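Local coordinates for protein prolyl-tRNA synthetase (Giardia lamblia ATCC 50803, PDB 3IAL) that probably attaches L-proline to tRNA(Pro) at the expense of ATP, and is captured here with prolyl-adenylate bound, at residues F131-W134 / V135-Y138; V184-L187 / S188-W191. All blocks are in the same frame, centred on the assembly; numbering follows the deposited sequence.

Overall arrangement
Both contacts are local, made within a single run of chain, and both belong to the class II catalytic core. Interaction 1 ends helix 124-134 and starts the loop to strand 143-152; interaction 2 is a turn of helix 180-201. Their centres lie 22 Å apart and their nearest atoms about 8 Å, with no touch. Strand 167-177 connects them: Phe-131 and Val-135 pack on Cys-176, while Gln-186 and Tyr-190 pack on its neighbour Cys-175. Neither supplies a close ligand contact. The side chain of Tyr-190 stays about 8 Å from the bound prolyl-adenylate, and that of Phe-131 about 11 Å.

Interaction 1 (F131-W134 / V135-Y138); sequences FSKW and VRSY
Arg-136 folds back over the last turn of helix 124-134 and meets the carbonyls of Ser-132 and Lys-133. From CB its CG lies beside the backbone N (chi1 -61°), and a bend about CB-CG (chi2 -65°) turns the chain back along the helix end. CG passes 3.9 Å from Lys-133 O, and CD comes within 4.1 Å of Ser-132 O. NE then donates to Ser-132 O, 3.2 Å away and almost straight at 172°. The acceptor sits at the guanidinium edge, within its plane, and the donor lies in the carbonyl plane in return. Lys-133 O approaches one face of the same group, offset toward the rim. At the tip, NH2 rests 3.6 Å from Lys-133 CA.

Val-135, the first residue to leave helical geometry, still gives a backbone bond, 2.8 Å from its N to Phe-131 O, though the N-H points well off line. Its CG2 lies 3.2 Å from the same oxygen, while the CB of Phe-131 is a looser neighbour. Beyond the turn, Val-135 packs on Leu-143 and Cys-176, joining the helix end to strands 143-152 and 167-177 of the class II core. Trp-134 reaches the dimer interface instead: NE1 bonds Asp-39 of the second subunit, and Arg-51 of that subunit makes a cation-pi contact with the indole.

The helix thus finishes with one oxygen taken by a main-chain N-H and the next by an arginine side chain. Carbonyls at a helix C-terminus carry partial negative charge, so a guanidinium that meets Ser-132 O at its edge and has Lys-133 O over one face is probably favourable there, and the straight but fairly long NE bond is consistent with this placement.

Interaction 2 (V184-L187 / S188-W191); sequences VSQL and SDYW
A single water joins Gln-186 to Asp-189: NE2 of the glutamine donates to it over 2.8 Å, and the water in turn donates to Asp-189 OD2 over 3.0 Å. The direct gap from NE2 to OD2 is 4.1 Å, so the water bridges two side chains whose polar ends do not bond directly. They cross at about a right angle, amide and carboxylate planes 81° apart. The other end of the amide is engaged too, since OE1 accepts from Lys-144 NZ.

Gln-186 also packs against Tyr-190. Its CG, set anti to the backbone N (chi1 -167°), stands over the phenol face 4.0 Å from the ring centroid, a CH-pi contact in which CZ is its nearest ring atom. Gln-186 O lies above that same face, nearer the rim, and accepts a hydrogen bond from the backbone N of Tyr-190 at 2.9 Å. One residue thus meets the ring with both main chain and side chain.

The Tyr-190 N to Gln-186 O bond is one of the i to i+4 bonds of an alpha helix, repeated from Ser-185 O to Asp-189 N and from Leu-187 O to Trp-191 N, on a helix that packs against the strands of the class II catalytic core. Tyr-190 reaches strands 167-177 and 263-274, where its OH bonds Thr-269 OG1 and its side chain packs on Ala-173 and Cys-175. Leu-187 packs beside it, CD1 4.2 Å from Tyr-190 CE2.

Further round the helix, Trp-191 brings CD1 to 3.2 Å from Leu-187 O, while its NE1 bonds Glu-224 and its ring receives Lys-208 in a cation-pi contact. Ser-188 lies on an exposed side of the turn, its CB 3.5 Å from Ser-185 O.

Interaction 1 (F131-W134 / V135-Y138)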
# COMPACT_ATOMS: atom_id res chain seq x y z
N PHE B 131 19.63 5.63 -9.59
CA PHE B 131 20.01 4.76 -10.74
C PHE B 131 21.50 4.92 -11.09
O PHE B 131 22.16 3.95 -11.48
CB PHE B 131 19.16 5.07 -11.97
CG PHE B 131 17.77 4.47 -11.95
CD1 PHE B 131 17.21 3.96 -10.77
CD2 PHE B 131 17.01 4.45 -13.12
CE1 PHE B 131 15.91 3.42 -10.78
CE2 PHE B 131 15.71 3.91 -13.12
CZ PHE B 131 15.17 3.39 -11.95
N SER B 132 22.00 6.14 -10.96
CA SER B 132 23.42 6.45 -11.21
C SER B 132 24.35 5.59 -10.36
O SER B 132 25.44 5.23 -10.80
CB SER B 132 23.70 7.93 -10.91
OG SER B 132 24.96 8.32 -11.42
N LYS B 133 23.92 5.27 -9.14
CA LYS B 133 24.68 4.41 -8.24
C LYS B 133 24.41 2.93 -8.49
O LYS B 133 25.33 2.11 -8.44
CB LYS B 133 24.35 4.77 -6.79
CG LYS B 133 24.59 6.25 -6.45
CD LYS B 133 24.23 6.56 -5.00
CE LYS B 133 24.43 8.04 -4.68
NZ LYS B 133 23.52 8.88 -5.51
N TRP B 134 23.16 2.57 -8.77
CA TRP B 134 22.78 1.16 -8.96
C TRP B 134 23.20 0.57 -10.31
O TRP B 134 23.32 -0.65 -10.45
CB TRP B 134 21.28 0.99 -8.78
CG TRP B 134 20.75 1.43 -7.45
CD1 TRP B 134 21.45 1.56 -6.28
CD2 TRP B 134 19.39 1.76 -7.13
NE1 TRP B 134 20.62 1.96 -5.27
CE2 TRP B 134 19.35 2.09 -5.76
CE3 TRP B 134 18.20 1.80 -7.87
CZ2 TRP B 134 18.17 2.46 -5.12
CZ3 TRP B 134 17.03 2.17 -7.24
CH2 TRP B 134 17.02 2.50 -5.88
N VAL B 135 23.41 1.43 -11.31
CA VAL B 135 23.72 1.00 -12.66
C VAL B 135 25.18 1.29 -12.97
O VAL B 135 25.56 2.44 -13.13
CB VAL B 135 22.84 1.72 -13.69
CG1 VAL B 135 23.21 1.30 -15.11
CG2 VAL B 135 21.36 1.47 -13.41
N ARG B 136 25.99 0.23 -13.03
CA ARG B 136 27.41 0.35 -13.39
C ARG B 136 27.81 -0.56 -14.55
O ARG B 136 28.74 -0.24 -15.30
CB ARG B 136 28.28 0.08 -12.15
CG ARG B 136 28.05 1.06 -10.98
CD ARG B 136 28.48 2.50 -11.36
NE ARG B 136 28.08 3.53 -10.40
CZ ARG B 136 28.71 3.80 -9.26
NH1 ARG B 136 29.78 3.09 -8.89
NH2 ARG B 136 28.28 4.77 -8.46
N SER B 137 27.08 -1.66 -14.72
CA SER B 137 27.37 -2.66 -15.74
C SER B 137 26.10 -3.04 -16.51
O SER B 137 24.99 -2.84 -16.01
CB SER B 137 27.97 -3.90 -15.06
OG SER B 137 27.86 -5.06 -15.86
N TYR B 138 26.27 -3.59 -17.71
CA TYR B 138 25.17 -4.19 -18.46
C TYR B 138 24.50 -5.30 -17.64
O TYR B 138 23.33 -5.62 -17.89
CB TYR B 138 25.62 -4.75 -19.82
CG TYR B 138 26.50 -5.97 -19.73
CD1 TYR B 138 25.97 -7.25 -19.86
CD2 TYR B 138 27.87 -5.85 -19.50
CE1 TYR B 138 26.78 -8.38 -19.76
CE2 TYR B 138 28.69 -6.98 -19.41
CZ TYR B 138 28.14 -8.23 -19.54
OH TYR B 138 28.94 -9.35 -19.44

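Interaction 2 (V184-L187 / S188-W191)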
# COMPACT_ATOMS: atom_id res chain seq x y z
N VAL B 184 11.55 1.21 -26.14
CA VAL B 184 10.32 1.13 -26.93
C VAL B 184 9.46 -0.08 -26.54
O VAL B 184 8.25 0.05 -26.39
CB VAL B 184 10.62 1.08 -28.45
CG1 VAL B 184 9.40 0.65 -29.23
CG2 VAL B 184 11.14 2.44 -28.92
N SER B 185 10.08 -1.24 -26.36
CA SER B 185 9.34 -2.43 -25.93
C SER B 185 8.70 -2.25 -24.54
O SER B 185 7.60 -2.77 -24.28
CB SER B 185 10.26 -3.66 -25.92
OG SER B 185 9.61 -4.78 -25.32
N GLN B 186 9.37 -1.51 -23.65
CA GLN B 186 8.82 -1.26 -22.32
C GLN B 186 7.48 -0.50 -22.37
O GLN B 186 6.58 -0.77 -21.57
CB GLN B 186 9.80 -0.48 -21.45
CG GLN B 186 9.43 -0.46 -19.95
CD GLN B 186 9.43 -1.85 -19.36
OE1 GLN B 186 10.36 -2.61 -19.58
NE2 GLN B 186 8.37 -2.20 -18.65
N LEU B 187 7.37 0.46 -23.28
CA LEU B 187 6.13 1.21 -23.44
C LEU B 187 4.93 0.30 -23.71
O LEU B 187 3.86 0.50 -23.14
CB LEU B 187 6.26 2.27 -24.53
CG LEU B 187 6.73 3.67 -24.08
CD1 LEU B 187 7.93 3.63 -23.15
CD2 LEU B 187 7.03 4.52 -25.31
N SER B 188 5.12 -0.72 -24.56
CA SER B 188 4.07 -1.71 -24.81
C SER B 188 3.71 -2.47 -23.53
O SER B 188 2.54 -2.74 -23.29
CB SER B 188 4.50 -2.72 -25.88
OG SER B 188 4.81 -2.06 -27.09
N ASP B 189 4.72 -2.83 -22.73
CA ASP B 189 4.46 -3.50 -21.44
C ASP B 189 3.61 -2.62 -20.53
O ASP B 189 2.70 -3.12 -19.88
CB ASP B 189 5.77 -3.89 -20.73
CG ASP B 189 6.42 -5.12 -21.33
OD1 ASP B 189 5.83 -5.73 -22.25
OD2 ASP B 189 7.52 -5.49 -20.88
N TYR B 190 3.92 -1.33 -20.49
CA TYR B 190 3.13 -0.39 -19.70
C TYR B 190 1.69 -0.36 -20.22
O TYR B 190 0.75 -0.44 -19.44
CB TYR B 190 3.70 1.03 -19.76
CG TYR B 190 5.06 1.29 -19.13
CD1 TYR B 190 5.44 0.71 -17.92
CD2 TYR B 190 5.94 2.19 -19.72
CE1 TYR B 190 6.69 1.00 -17.35
CE2 TYR B 190 7.16 2.48 -19.16
CZ TYR B 190 7.54 1.89 -17.98
OH TYR B 190 8.78 2.23 -17.47
N TRP B 191 1.52 -0.26 -21.54
CA TRP B 191 0.19 -0.25 -22.15
C TRP B 191 -0.60 -1.53 -21.89
O TRP B 191 -1.83 -1.46 -21.71
CB TRP B 191 0.25 0.05 -23.66
CG TRP B 191 0.38 1.51 -23.91
CD1 TRP B 191 1.47 2.17 -24.39
CD2 TRP B 191 -0.61 2.51 -23.66
NE1 TRP B 191 1.22 3.52 -24.46
CE2 TRP B 191 -0.05 3.75 -24.01
CE3 TRP B 191 -1.91 2.47 -23.15
CZ2 TRP B 191 -0.76 4.95 -23.89
CZ3 TRP B 191 -2.61 3.65 -23.03
CH2 TRP B 191 -2.03 4.88 -23.40
O HOH W 1 8.22 -4.90 -18.01